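Local coordinates for cDNA FLJ56608, highly similar to Homo sapiens chloride channel, calcium activated, family member 1 (CLCA1), mRNA (Homo sapiens, PDB 6PYO), which is thought to take part in calcium-activated chloride conductance within a secreted, probably self-cleaving zinc metalloprotease, this chain being its calcium-binding von Willebrand factor A domain, at residues V12-G17 with V49-A54; T85-G90 with N118-C123; L111-E116 with Q145-L150. One frame throughout, in Å; residues are numbered along the deposited sequence.

Interaction 1: V12-G17 with V49-A54. With CA (calcium ion), chain C.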
ATOM      1  N   VAL A  12       1.084   0.028  -1.132  1.00 33.43           N
ATOM      2  CA  VAL A  12       1.139  -1.406  -1.375  1.00 40.50           C
ATOM      3  C   VAL A  12       0.038  -1.715  -2.379  1.00 35.27           C
ATOM      4  O   VAL A  12      -1.158  -1.548  -2.089  1.00 35.81           O
ATOM      5  CB  VAL A  12       0.997  -2.210  -0.083  1.00 35.82           C
ATOM      6  CG1 VAL A  12       1.090  -3.688  -0.387  1.00 36.50           C
ATOM      7  CG2 VAL A  12       2.116  -1.806   0.872  1.00 30.63           C
ATOM      8  N   LEU A  13       0.452  -2.090  -3.586  1.00 32.89           N
ATOM      9  CA  LEU A  13      -0.416  -2.022  -4.752  1.00 31.76           C
ATOM     10  C   LEU A  13      -0.586  -3.427  -5.322  1.00 29.82           C
ATOM     11  O   LEU A  13       0.391  -4.042  -5.757  1.00 31.94           O
ATOM     12  CB  LEU A  13       0.174  -1.082  -5.796  1.00 38.22           C
ATOM     13  CG  LEU A  13       0.464   0.329  -5.283  1.00 37.06           C
ATOM     14  CD1 LEU A  13       1.108   1.126  -6.374  1.00 41.64           C
ATOM     15  CD2 LEU A  13      -0.802   0.990  -4.797  1.00 41.90           C
ATOM     16  N   ASP A  14      -1.827  -3.879  -5.393  1.00 32.64           N
ATOM     17  CA  ASP A  14      -2.177  -5.190  -5.933  1.00 32.73           C
ATOM     18  C   ASP A  14      -2.142  -5.139  -7.456  1.00 33.42           C
ATOM     19  O   ASP A  14      -2.946  -4.428  -8.076  1.00 37.78           O
ATOM     20  CB  ASP A  14      -3.559  -5.541  -5.401  1.00 35.93           C
ATOM     21  CG  ASP A  14      -3.978  -6.969  -5.704  1.00 43.74           C
ATOM     22  OD1 ASP A  14      -3.444  -7.565  -6.667  1.00 31.83           O
ATOM     23  OD2 ASP A  14      -4.869  -7.445  -4.969  1.00 34.71           O
ATOM     24  N   LYS A  15      -1.179  -5.853  -8.069  1.00 38.65           N
ATOM     25  CA  LYS A  15      -1.129  -5.991  -9.519  1.00 37.37           C
ATOM     26  C   LYS A  15      -1.435  -7.428  -9.964  1.00 43.96           C
ATOM     27  O   LYS A  15      -1.021  -7.835 -11.059  1.00 42.62           O
ATOM     28  CB  LYS A  15       0.226  -5.530 -10.082  1.00 33.73           C
ATOM     29  CG  LYS A  15       1.426  -6.285  -9.491  1.00 38.32           C
ATOM     30  CD  LYS A  15       2.528  -6.580 -10.485  1.00 52.59           C
ATOM     31  CE  LYS A  15       2.045  -7.320 -11.724  1.00 47.30           C
ATOM     32  NZ  LYS A  15       2.063  -8.801 -11.552  1.00 45.16           N
ATOM     33  N   SER A  16      -2.145  -8.202  -9.140  1.00 41.48           N
ATOM     34  CA  SER A  16      -2.408  -9.610  -9.420  1.00 40.19           C
ATOM     35  C   SER A  16      -3.408  -9.751 -10.562  1.00 38.68           C
ATOM     36  O   SER A  16      -4.035  -8.784 -10.993  1.00 37.39           O
ATOM     37  CB  SER A  16      -2.914 -10.308  -8.161  1.00 39.72           C
ATOM     38  OG  SER A  16      -4.181  -9.809  -7.729  1.00 37.51           O
ATOM     39  N   GLY A  17      -3.583 -10.997 -11.038  1.00 45.89           N
ATOM     40  CA  GLY A  17      -4.414 -11.215 -12.214  1.00 35.29           C
ATOM     41  C   GLY A  17      -5.861 -10.796 -12.037  1.00 34.95           C
ATOM     42  O   GLY A  17      -6.491 -10.315 -12.984  1.00 40.58           O
ATOM     43  N   VAL A  49       5.404  -0.427  -3.100  1.00 33.79           N
ATOM     44  CA  VAL A  49       5.512  -1.865  -3.304  1.00 38.15           C
ATOM     45  C   VAL A  49       4.338  -2.305  -4.162  1.00 32.32           C
ATOM     46  O   VAL A  49       3.202  -1.941  -3.869  1.00 34.21           O
ATOM     47  CB  VAL A  49       5.512  -2.613  -1.959  1.00 30.78           C
ATOM     48  CG1 VAL A  49       5.363  -4.109  -2.149  1.00 41.22           C
ATOM     49  CG2 VAL A  49       6.766  -2.249  -1.186  1.00 37.41           C
ATOM     50  N   THR A  50       4.610  -3.046  -5.246  1.00 32.87           N
ATOM     51  CA  THR A  50       3.577  -3.815  -5.930  1.00 33.15           C
ATOM     52  C   THR A  50       3.636  -5.273  -5.489  1.00 37.50           C
ATOM     53  O   THR A  50       4.624  -5.763  -4.942  1.00 41.57           O
ATOM     54  CB  THR A  50       3.710  -3.769  -7.450  1.00 37.67           C
ATOM     55  OG1 THR A  50       5.058  -4.050  -7.773  1.00 42.32           O
ATOM     56  CG2 THR A  50       3.305  -2.418  -7.991  1.00 41.31           C
ATOM     57  N   PHE A  51       2.568  -5.992  -5.742  1.00 35.42           N
ATOM     58  CA  PHE A  51       2.645  -7.385  -5.348  1.00 36.33           C
ATOM     59  C   PHE A  51       1.715  -8.188  -6.240  1.00 39.26           C
ATOM     60  O   PHE A  51       0.650  -7.697  -6.642  1.00 37.90           O
ATOM     61  CB  PHE A  51       2.310  -7.605  -3.868  1.00 36.89           C
ATOM     62  CG  PHE A  51       0.879  -7.339  -3.532  1.00 39.96           C
ATOM     63  CD1 PHE A  51      -0.079  -8.356  -3.611  1.00 41.59           C
ATOM     64  CD2 PHE A  51       0.485  -6.074  -3.124  1.00 41.25           C
ATOM     65  CE1 PHE A  51      -1.402  -8.101  -3.298  1.00 40.87           C
ATOM     66  CE2 PHE A  51      -0.831  -5.802  -2.816  1.00 38.09           C
ATOM     67  CZ  PHE A  51      -1.776  -6.813  -2.893  1.00 39.52           C
ATOM     68  N   ASP A  52       2.192  -9.378  -6.580  1.00 39.82           N
ATOM     69  CA  ASP A  52       1.307 -10.486  -7.062  1.00 44.15           C
ATOM     70  C   ASP A  52       1.417 -11.572  -5.997  1.00 46.69           C
ATOM     71  O   ASP A  52       1.049 -11.338  -4.849  1.00 42.21           O
ATOM     72  CB  ASP A  52       1.685 -10.894  -8.477  1.00 42.97           C
ATOM     73  CG  ASP A  52       3.189 -10.832  -8.752  1.00 46.02           C
ATOM     74  OD1 ASP A  52       3.968 -11.540  -8.060  1.00 41.50           O
ATOM     75  OD2 ASP A  52       3.592 -10.069  -9.656  1.00 43.43           O
ATOM     76  N   SER A  53       1.902 -12.768  -6.356  1.00 41.03           N
ATOM     77  CA  SER A  53       2.270 -13.793  -5.378  1.00 45.13           C
ATOM     78  C   SER A  53       3.515 -13.417  -4.585  1.00 37.46           C
ATOM     79  O   SER A  53       3.741 -13.979  -3.513  1.00 46.35           O
ATOM     80  CB  SER A  53       2.494 -15.163  -6.083  1.00 39.85           C
ATOM     81  OG  SER A  53       3.498 -15.096  -7.093  1.00 44.96           O
ATOM     82  N   ALA A  54       4.298 -12.456  -5.062  1.00 44.85           N
ATOM     83  CA  ALA A  54       5.455 -11.929  -4.351  1.00 44.24           C
ATOM     84  C   ALA A  54       5.444 -10.405  -4.457  1.00 40.06           C
ATOM     85  O   ALA A  54       4.748  -9.824  -5.298  1.00 39.17           O
ATOM     86  CB  ALA A  54       6.764 -12.516  -4.931  1.00 41.23           C
TER
HETATM   87 CA    CA C 701      -5.862 -11.243  -6.947  1.00 38.97          CA
HETATM   88  O   HOH W   1      -7.375 -12.914  -6.115  1.00 46.14           O
HETATM   89  O   HOH W   2      -6.226  -9.552  -5.332  1.00 36.31           O
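Strands 8-14 and 45-51 lie side by side in parallel, and three backbone hydrogen bonds hold their C-terminal ends together. Leu13 takes part in two of them, giving its N-H to Val49 O and receiving Phe51 N on its own O. The third, from Lys15 N to Phe51 O (3.0 Å), is the straightest at 162° and carries the pairing one residue past the end of the first strand.

On the face that holds Val12, Asp14, Val49 and Phe51, the aromatic ring does most of the packing. Phe51 has its CG between the backbone N and the carbonyl carbon (chi1 68°), so the ring lies back across the neighbouring strand. Asp14 CA sits over one ring face, 3.7 Å from the centroid, in a CH-pi contact, and Val12 CG1 touches CD2 with the two side chains crossing at about a right angle.

From the end of the strand, Asp14-Lys15-Ser16-Gly17-Ser18 spells the DxSxS signature of a metal-ion-dependent adhesion site (MIDAS). Ser16 OG binds the calcium at 2.3 Å and donates to Asp14 OD1 at 2.6 Å on its syn lone pair. The same oxygen accepts Ser16 N nearly along its C-O axis, closing an Asx turn. Asp14 thus works from the second shell, its OD2 hydrogen-bonded to Thr113, and its charge would probably polarise the serine hydroxyl.

Lys15 runs the other way. Its CB stays 4.1 Å from Phe51 O, CG closes to 3.3 Å from that oxygen and also lies against Thr50 CB, and CD and CE then pass alongside Asp52 OD2. Bends at chi2, chi3 and chi4 bring Lys15 NZ to Asp52 OD2 at 2.7 Å, a salt bridge on the anti lone pair; NZ also bonds Ser82 O, and OD2 also bonds His56.

Interaction 2: T85-G90 with N118-C123. With CA (calcium ion), chain C.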
ATOM      1  N   THR A  85      -1.837 -13.794  -5.882  1.00 43.49           N
ATOM      2  CA  THR A  85      -2.195 -12.801  -4.891  1.00 41.33           C
ATOM      3  C   THR A  85      -1.577 -13.168  -3.551  1.00 44.55           C
ATOM      4  O   THR A  85      -1.805 -14.270  -3.049  1.00 42.19           O
ATOM      5  CB  THR A  85      -3.698 -12.697  -4.740  1.00 34.59           C
ATOM      6  OG1 THR A  85      -4.286 -12.365  -6.004  1.00 32.68           O
ATOM      7  CG2 THR A  85      -4.026 -11.572  -3.732  1.00 44.54           C
ATOM      8  N   SER A  86      -0.817 -12.226  -2.957  1.00 38.74           N
ATOM      9  CA  SER A  86      -0.411 -12.358  -1.555  1.00 39.07           C
ATOM     10  C   SER A  86      -0.334 -10.953  -0.933  1.00 36.96           C
ATOM     11  O   SER A  86       0.699 -10.281  -0.993  1.00 36.80           O
ATOM     12  CB  SER A  86       0.905 -13.111  -1.427  1.00 41.47           C
ATOM     13  OG  SER A  86       1.306 -13.178  -0.069  1.00 42.81           O
ATOM     14  N   ILE A  87      -1.440 -10.535  -0.313  1.00 36.71           N
ATOM     15  CA  ILE A  87      -1.429  -9.274   0.428  1.00 40.74           C
ATOM     16  C   ILE A  87      -0.304  -9.294   1.446  1.00 36.04           C
ATOM     17  O   ILE A  87       0.429  -8.309   1.613  1.00 37.68           O
ATOM     18  CB  ILE A  87      -2.798  -9.012   1.082  1.00 44.17           C
ATOM     19  CG1 ILE A  87      -3.783  -8.630  -0.024  1.00 45.79           C
ATOM     20  CG2 ILE A  87      -2.648  -7.926   2.146  1.00 46.51           C
ATOM     21  CD1 ILE A  87      -5.188  -8.389   0.431  1.00 50.66           C
ATOM     22  N   CYS A  88      -0.126 -10.430   2.124  1.00 38.85           N
ATOM     23  CA  CYS A  88       0.842 -10.491   3.208  1.00 41.05           C
ATOM     24  C   CYS A  88       2.253 -10.294   2.703  1.00 41.50           C
ATOM     25  O   CYS A  88       3.057  -9.637   3.376  1.00 43.89           O
ATOM     26  CB  CYS A  88       0.712 -11.809   3.982  1.00 47.83           C
ATOM     27  SG  CYS A  88      -0.725 -11.798   5.126  1.00 66.87           S
ATOM     28  N   SER A  89       2.584 -10.831   1.514  1.00 37.13           N
ATOM     29  CA  SER A  89       3.902 -10.550   0.946  1.00 45.53           C
ATOM     30  C   SER A  89       4.105  -9.056   0.732  1.00 36.40           C
ATOM     31  O   SER A  89       5.218  -8.540   0.903  1.00 35.30           O
ATOM     32  CB  SER A  89       4.105 -11.250  -0.410  1.00 42.41           C
ATOM     33  OG  SER A  89       3.757 -12.613  -0.345  1.00 52.24           O
ATOM     34  N   GLY A  90       3.062  -8.372   0.237  1.00 34.04           N
ATOM     35  CA  GLY A  90       3.171  -6.952  -0.002  1.00 39.18           C
ATOM     36  C   GLY A  90       3.361  -6.167   1.285  1.00 37.46           C
ATOM     37  O   GLY A  90       4.176  -5.248   1.340  1.00 36.77           O
ATOM     38  N   ASN A 118      -7.524 -15.041   0.689  1.00 57.53           N
ATOM     39  CA  ASN A 118      -8.026 -15.712   1.886  1.00 60.07           C
ATOM     40  C   ASN A 118      -6.899 -16.135   2.826  1.00 54.09           C
ATOM     41  O   ASN A 118      -7.107 -16.940   3.739  1.00 52.49           O
ATOM     42  CB  ASN A 118      -8.902 -16.916   1.492  1.00 62.33           C
ATOM     43  CG  ASN A 118      -8.147 -17.974   0.697  1.00 88.89           C
ATOM     44  OD1 ASN A 118      -7.111 -17.702   0.094  1.00 95.77           O
ATOM     45  ND2 ASN A 118      -8.678 -19.192   0.685  1.00 99.74           N
ATOM     46  N   THR A 119      -5.703 -15.600   2.618  1.00 53.76           N
ATOM     47  CA  THR A 119      -4.563 -15.910   3.465  1.00 53.75           C
ATOM     48  C   THR A 119      -4.104 -14.716   4.296  1.00 46.01           C
ATOM     49  O   THR A 119      -2.998 -14.754   4.849  1.00 46.09           O
ATOM     50  CB  THR A 119      -3.398 -16.411   2.615  1.00 52.98           C
ATOM     51  OG1 THR A 119      -2.676 -15.297   2.073  1.00 53.61           O
ATOM     52  CG2 THR A 119      -3.913 -17.286   1.463  1.00 70.37           C
ATOM     53  N   ILE A 120      -4.932 -13.678   4.414  1.00 50.13           N
ATOM     54  CA  ILE A 120      -4.478 -12.427   5.039  1.00 56.84           C
ATOM     55  C   ILE A 120      -4.133 -12.646   6.505  1.00 51.79           C
ATOM     56  O   ILE A 120      -3.125 -12.121   6.998  1.00 49.80           O
ATOM     57  CB  ILE A 120      -5.520 -11.309   4.872  1.00 47.09           C
ATOM     58  CG1 ILE A 120      -5.811 -11.047   3.390  1.00 50.98           C
ATOM     59  CG2 ILE A 120      -5.019 -10.026   5.542  1.00 53.67           C
ATOM     60  CD1 ILE A 120      -6.966 -10.099   3.122  1.00 51.65           C
ATOM     61  N   SER A 121      -4.944 -13.447   7.219  1.00 55.38           N
ATOM     62  CA  SER A 121      -4.726 -13.712   8.645  1.00 52.72           C
ATOM     63  C   SER A 121      -3.292 -14.119   8.934  1.00 51.12           C
ATOM     64  O   SER A 121      -2.788 -13.884  10.041  1.00 55.29           O
ATOM     65  CB  SER A 121      -5.696 -14.802   9.128  1.00 56.71           C
ATOM     66  OG  SER A 121      -5.567 -15.977   8.338  1.00 59.17           O
ATOM     67  N   GLY A 122      -2.595 -14.652   7.937  1.00 50.33           N
ATOM     68  CA  GLY A 122      -1.239 -15.109   8.142  1.00 49.50           C
ATOM     69  C   GLY A 122      -0.252 -14.027   8.514  1.00 59.96           C
ATOM     70  O   GLY A 122       0.856 -14.355   8.955  1.00 57.80           O
ATOM     71  N   CYS A 123      -0.595 -12.746   8.333  1.00 51.27           N
ATOM     72  CA  CYS A 123       0.316 -11.695   8.783  1.00 60.01           C
ATOM     73  C   CYS A 123      -0.248 -10.864   9.931  1.00 55.25           C
ATOM     74  O   CYS A 123       0.428  -9.934  10.393  1.00 50.49           O
ATOM     75  CB  CYS A 123       0.726 -10.777   7.613  1.00 57.31           C
ATOM     76  SG  CYS A 123      -0.590 -10.190   6.483  1.00 52.64           S
TER
HETATM   77 CA    CA C 701      -5.862 -11.243  -6.947  1.00 38.97          CA
HETATM   78  O   HOH W   3      -1.770 -12.689   1.873  1.00 48.90           O
HETATM   79  O   HOH W   1      -7.375 -12.914  -6.115  1.00 46.14           O
HETATM   80  O   HOH W   2      -6.226  -9.552  -5.332  1.00 36.31           O
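A disulfide joins the first turn of helix 87-99 to the loop that leads from strand 108-113 into helix 124-130, with a small apolar contact and a water bridge beside it. Cys88 SG and Cys123 SG are 2.1 Å apart, with a chi3 of -74°. The two halves reach the bond differently: Cys88 SG lies anti to its carbonyl carbon (chi1 -77°), whereas Cys123 SG takes the crowded place between backbone N and carbonyl carbon (chi1 46°). Cys88 SG also comes within 3.1 Å of Ile120 O, the carbonyl that accepts Cys123 N, so the sulfur sits tight against the turn.

Next to the covalent link, Ile87 CD1 meets Ile120 CD1 at 3.7 Å, the two side chains crossing obliquely at their tips. Water 3 spans the other edge, accepting from Cys88 N at 2.8 Å and donating to Thr119 OG1. Ser86 is the N-cap of the helix, and its OG shares a 2.5 Å hydrogen bond with Ser89 OG. One residue earlier, Thr85 OG1 is a calcium ligand together with Ser16, Ser18 and two waters, so the residues leading into the helix also reach the metal.

Asp117, just before the loop segment, also bonds Ile87 N. Ile87 packs on Leu111 and Thr113 of strand 108-113, Ile87 and Ile120 both touch Leu150 of helix 145-152, and Cys123 rests on Leu91 and Arg92 of helix 87-99.

Interaction 3: L111-E116 with Q145-L150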
ATOM      1  N   LEU A 111      -3.075   0.370   1.223  1.00 31.65           N
ATOM      2  CA  LEU A 111      -3.271  -0.932   0.577  1.00 33.12           C
ATOM      3  C   LEU A 111      -4.384  -0.816  -0.451  1.00 34.79           C
ATOM      4  O   LEU A 111      -5.564  -0.677  -0.094  1.00 36.92           O
ATOM      5  CB  LEU A 111      -3.607  -1.996   1.616  1.00 32.50           C
ATOM      6  CG  LEU A 111      -3.817  -3.430   1.104  1.00 32.70           C
ATOM      7  CD1 LEU A 111      -2.649  -3.842   0.203  1.00 34.67           C
ATOM      8  CD2 LEU A 111      -3.947  -4.352   2.303  1.00 32.43           C
ATOM      9  N   LEU A 112      -4.017  -0.849  -1.730  1.00 34.19           N
ATOM     10  CA  LEU A 112      -4.988  -0.729  -2.809  1.00 34.86           C
ATOM     11  C   LEU A 112      -5.139  -2.141  -3.403  1.00 32.86           C
ATOM     12  O   LEU A 112      -4.180  -2.702  -3.972  1.00 32.96           O
ATOM     13  CB  LEU A 112      -4.555   0.307  -3.853  1.00 36.87           C
ATOM     14  CG  LEU A 112      -4.276   1.744  -3.334  1.00 38.85           C
ATOM     15  CD1 LEU A 112      -3.924   2.728  -4.432  1.00 41.76           C
ATOM     16  CD2 LEU A 112      -5.445   2.301  -2.571  1.00 43.90           C
ATOM     17  N   THR A 113      -6.311  -2.738  -3.220  1.00 35.91           N
ATOM     18  CA  THR A 113      -6.461  -4.133  -3.657  1.00 38.00           C
ATOM     19  C   THR A 113      -7.924  -4.440  -3.888  1.00 42.05           C
ATOM     20  O   THR A 113      -8.805  -3.786  -3.312  1.00 39.98           O
ATOM     21  CB  THR A 113      -5.906  -5.111  -2.609  1.00 39.26           C
ATOM     22  OG1 THR A 113      -6.111  -6.476  -3.000  1.00 40.29           O
ATOM     23  CG2 THR A 113      -6.653  -4.889  -1.278  1.00 33.66           C
ATOM     24  N   ASP A 114      -8.184  -5.494  -4.703  1.00 39.96           N
ATOM     25  CA  ASP A 114      -9.548  -6.025  -4.760  1.00 42.27           C
ATOM     26  C   ASP A 114      -9.876  -6.899  -3.552  1.00 41.50           C
ATOM     27  O   ASP A 114     -11.043  -7.258  -3.353  1.00 48.98           O
ATOM     28  CB  ASP A 114      -9.832  -6.791  -6.078  1.00 46.18           C
ATOM     29  CG  ASP A 114      -8.935  -7.996  -6.322  1.00 40.96           C
ATOM     30  OD1 ASP A 114      -8.427  -8.651  -5.396  1.00 42.00           O
ATOM     31  OD2 ASP A 114      -8.756  -8.292  -7.507  1.00 46.27           O
ATOM     32  N   GLY A 115      -8.885  -7.252  -2.738  1.00 38.55           N
ATOM     33  CA  GLY A 115      -9.134  -7.983  -1.515  1.00 42.70           C
ATOM     34  C   GLY A 115      -9.438  -9.457  -1.667  1.00 46.70           C
ATOM     35  O   GLY A 115      -9.762 -10.108  -0.670  1.00 50.22           O
ATOM     36  N   GLU A 116      -9.282 -10.020  -2.861  1.00 52.07           N
ATOM     37  CA  GLU A 116      -9.604 -11.423  -3.123  1.00 41.48           C
ATOM     38  C   GLU A 116      -8.412 -12.284  -2.727  1.00 45.99           C
ATOM     39  O   GLU A 116      -7.659 -12.794  -3.560  1.00 45.23           O
ATOM     40  CB  GLU A 116      -9.986 -11.586  -4.583  1.00 44.99           C
ATOM     41  CG  GLU A 116     -11.252 -10.841  -4.868  1.00 41.43           C
ATOM     42  CD  GLU A 116     -11.611 -10.772  -6.320  1.00 47.24           C
ATOM     43  OE1 GLU A 116     -10.879 -11.381  -7.121  1.00 53.99           O
ATOM     44  OE2 GLU A 116     -12.633 -10.108  -6.656  1.00 54.25           O
ATOM     45  N   GLN A 145     -13.095 -10.542   4.280  1.00 59.66           N
ATOM     46  CA  GLN A 145     -13.345  -9.781   5.521  1.00 62.79           C
ATOM     47  C   GLN A 145     -12.053  -9.377   6.244  1.00 51.67           C
ATOM     48  O   GLN A 145     -11.999  -8.315   6.894  1.00 55.67           O
ATOM     49  CB  GLN A 145     -14.235 -10.611   6.460  1.00 65.01           C
ATOM     50  CG  GLN A 145     -14.387 -10.066   7.889  1.00 75.46           C
ATOM     51  CD  GLN A 145     -15.204  -8.777   7.981  1.00 85.53           C
ATOM     52  OE1 GLN A 145     -15.911  -8.397   7.050  1.00 95.62           O
ATOM     53  NE2 GLN A 145     -15.101  -8.097   9.122  1.00 92.08           N
ATOM     54  N   GLU A 146     -10.987 -10.155   6.079  1.00 52.81           N
ATOM     55  CA  GLU A 146      -9.694  -9.817   6.664  1.00 56.25           C
ATOM     56  C   GLU A 146      -9.107  -8.481   6.170  1.00 51.77           C
ATOM     57  O   GLU A 146      -8.295  -7.896   6.886  1.00 50.04           O
ATOM     58  CB  GLU A 146      -8.713 -10.966   6.398  1.00 51.37           C
ATOM     59  CG  GLU A 146      -8.950 -12.211   7.247  1.00 60.63           C
ATOM     60  CD  GLU A 146      -9.909 -13.208   6.605  1.00 62.72           C
ATOM     61  OE1 GLU A 146     -10.647 -12.832   5.668  1.00 56.01           O
ATOM     62  OE2 GLU A 146      -9.914 -14.379   7.038  1.00 80.79           O
ATOM     63  N   LEU A 147      -9.522  -7.971   5.003  1.00 53.16           N
ATOM     64  CA  LEU A 147      -9.072  -6.662   4.520  1.00 48.04           C
ATOM     65  C   LEU A 147      -9.544  -5.551   5.456  1.00 47.47           C
ATOM     66  O   LEU A 147      -8.734  -4.790   6.028  1.00 43.36           O
ATOM     67  CB  LEU A 147      -9.609  -6.452   3.096  1.00 43.07           C
ATOM     68  CG  LEU A 147      -9.147  -5.198   2.359  1.00 44.10           C
ATOM     69  CD1 LEU A 147      -7.643  -5.333   2.206  1.00 33.63           C
ATOM     70  CD2 LEU A 147      -9.812  -4.896   1.055  1.00 40.57           C
ATOM     71  N   GLU A 148     -10.873  -5.466   5.635  1.00 53.18           N
ATOM     72  CA  GLU A 148     -11.445  -4.606   6.666  1.00 48.94           C
ATOM     73  C   GLU A 148     -10.727  -4.817   7.988  1.00 50.19           C
ATOM     74  O   GLU A 148     -10.335  -3.856   8.652  1.00 47.44           O
ATOM     75  CB  GLU A 148     -12.948  -4.871   6.830  1.00 63.06           C
ATOM     76  CG  GLU A 148     -13.567  -4.227   8.097  1.00 91.17           C
ATOM     77  CD  GLU A 148     -15.063  -4.545   8.303  1.00 83.00           C
ATOM     78  OE1 GLU A 148     -15.921  -3.842   7.708  1.00 84.23           O
ATOM     79  OE2 GLU A 148     -15.380  -5.493   9.068  1.00 84.69           O
ATOM     80  N   GLU A 149     -10.548  -6.071   8.396  1.00 46.35           N
ATOM     81  CA  GLU A 149      -9.934  -6.274   9.706  1.00 50.74           C
ATOM     82  C   GLU A 149      -8.511  -5.733   9.765  1.00 51.95           C
ATOM     83  O   GLU A 149      -8.055  -5.310  10.834  1.00 49.26           O
ATOM     84  CB  GLU A 149      -9.966  -7.750  10.103  1.00 53.01           C
ATOM     85  CG  GLU A 149     -11.397  -8.270  10.432  1.00 67.66           C
ATOM     86  CD  GLU A 149     -12.118  -7.474  11.523  1.00 93.64           C
ATOM     87  OE1 GLU A 149     -11.531  -7.280  12.611  1.00 85.58           O
ATOM     88  OE2 GLU A 149     -13.273  -7.040  11.288  1.00 93.87           O
ATOM     89  N   LEU A 150      -7.780  -5.746   8.645  1.00 45.88           N
ATOM     90  CA  LEU A 150      -6.480  -5.088   8.625  1.00 46.46           C
ATOM     91  C   LEU A 150      -6.609  -3.633   9.053  1.00 44.41           C
ATOM     92  O   LEU A 150      -5.824  -3.138   9.870  1.00 37.00           O
ATOM     93  CB  LEU A 150      -5.855  -5.150   7.229  1.00 45.44           C
ATOM     94  CG  LEU A 150      -5.223  -6.461   6.800  1.00 45.61           C
ATOM     95  CD1 LEU A 150      -4.747  -6.356   5.344  1.00 45.90           C
ATOM     96  CD2 LEU A 150      -4.063  -6.845   7.698  1.00 47.55           C
TER
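Leu147 carries this contact, reaching from helix 145-152 to the end of strand 108-113, with the two short axes nearly antiparallel at 165°. With CG anti to its backbone N (chi1 -175°), Leu147 sends CD1 tip to tip against Thr113 CG2 at 3.6 Å, while its CD2 settles 4.1 Å from Gly115 CA. Gly115 has a positive phi of 76°, and a side chain there would run into that same methyl. One turn on, Leu150 CD1 meets Leu111 CD2 at 3.7 Å, the two leucines crossing at about a right angle.

The opposite flank of the helix is looser and polar: Gln145, Glu148 and Glu149 keep clear of the strand, and Gln145 NE2 donates to Glu148 OE2 at 2.6 Å.

Thr113 has two roles, its methyl facing the helix while OG1 accepts Gly115 N in an ST turn and bonds Asp14. An alanine here lacks both CG2 and the hydroxyl, so the packing on Leu147 would probably loosen and the turn and Asp14 would probably be held less firmly.

Methyl meets methyl or CA throughout, so what seats this helix end on the strand is shape and burial, with the polar groups engaged beside the contact.

In the fold
The three contacts form a compact triangle in the domain, which has the central sheet and flanking helices of a von Willebrand A fold. Interaction 1 pairs strands 8-14 and 45-51; interaction 3 starts on strand 108-113, the next one over in that sheet, and its centre is about 13 Å from that of interaction 1. The centre of interaction 2 is about 11 Å from that of interaction 1 and 9 Å from that of interaction 3, and its Ile87 touches Phe51. Along the chain, interaction 1 closes before the others open, whereas the segments of 2 and 3 interleave. Interactions 1 and 2 each bring a ligand to one calcium, so loops distant in sequence build the metal site together.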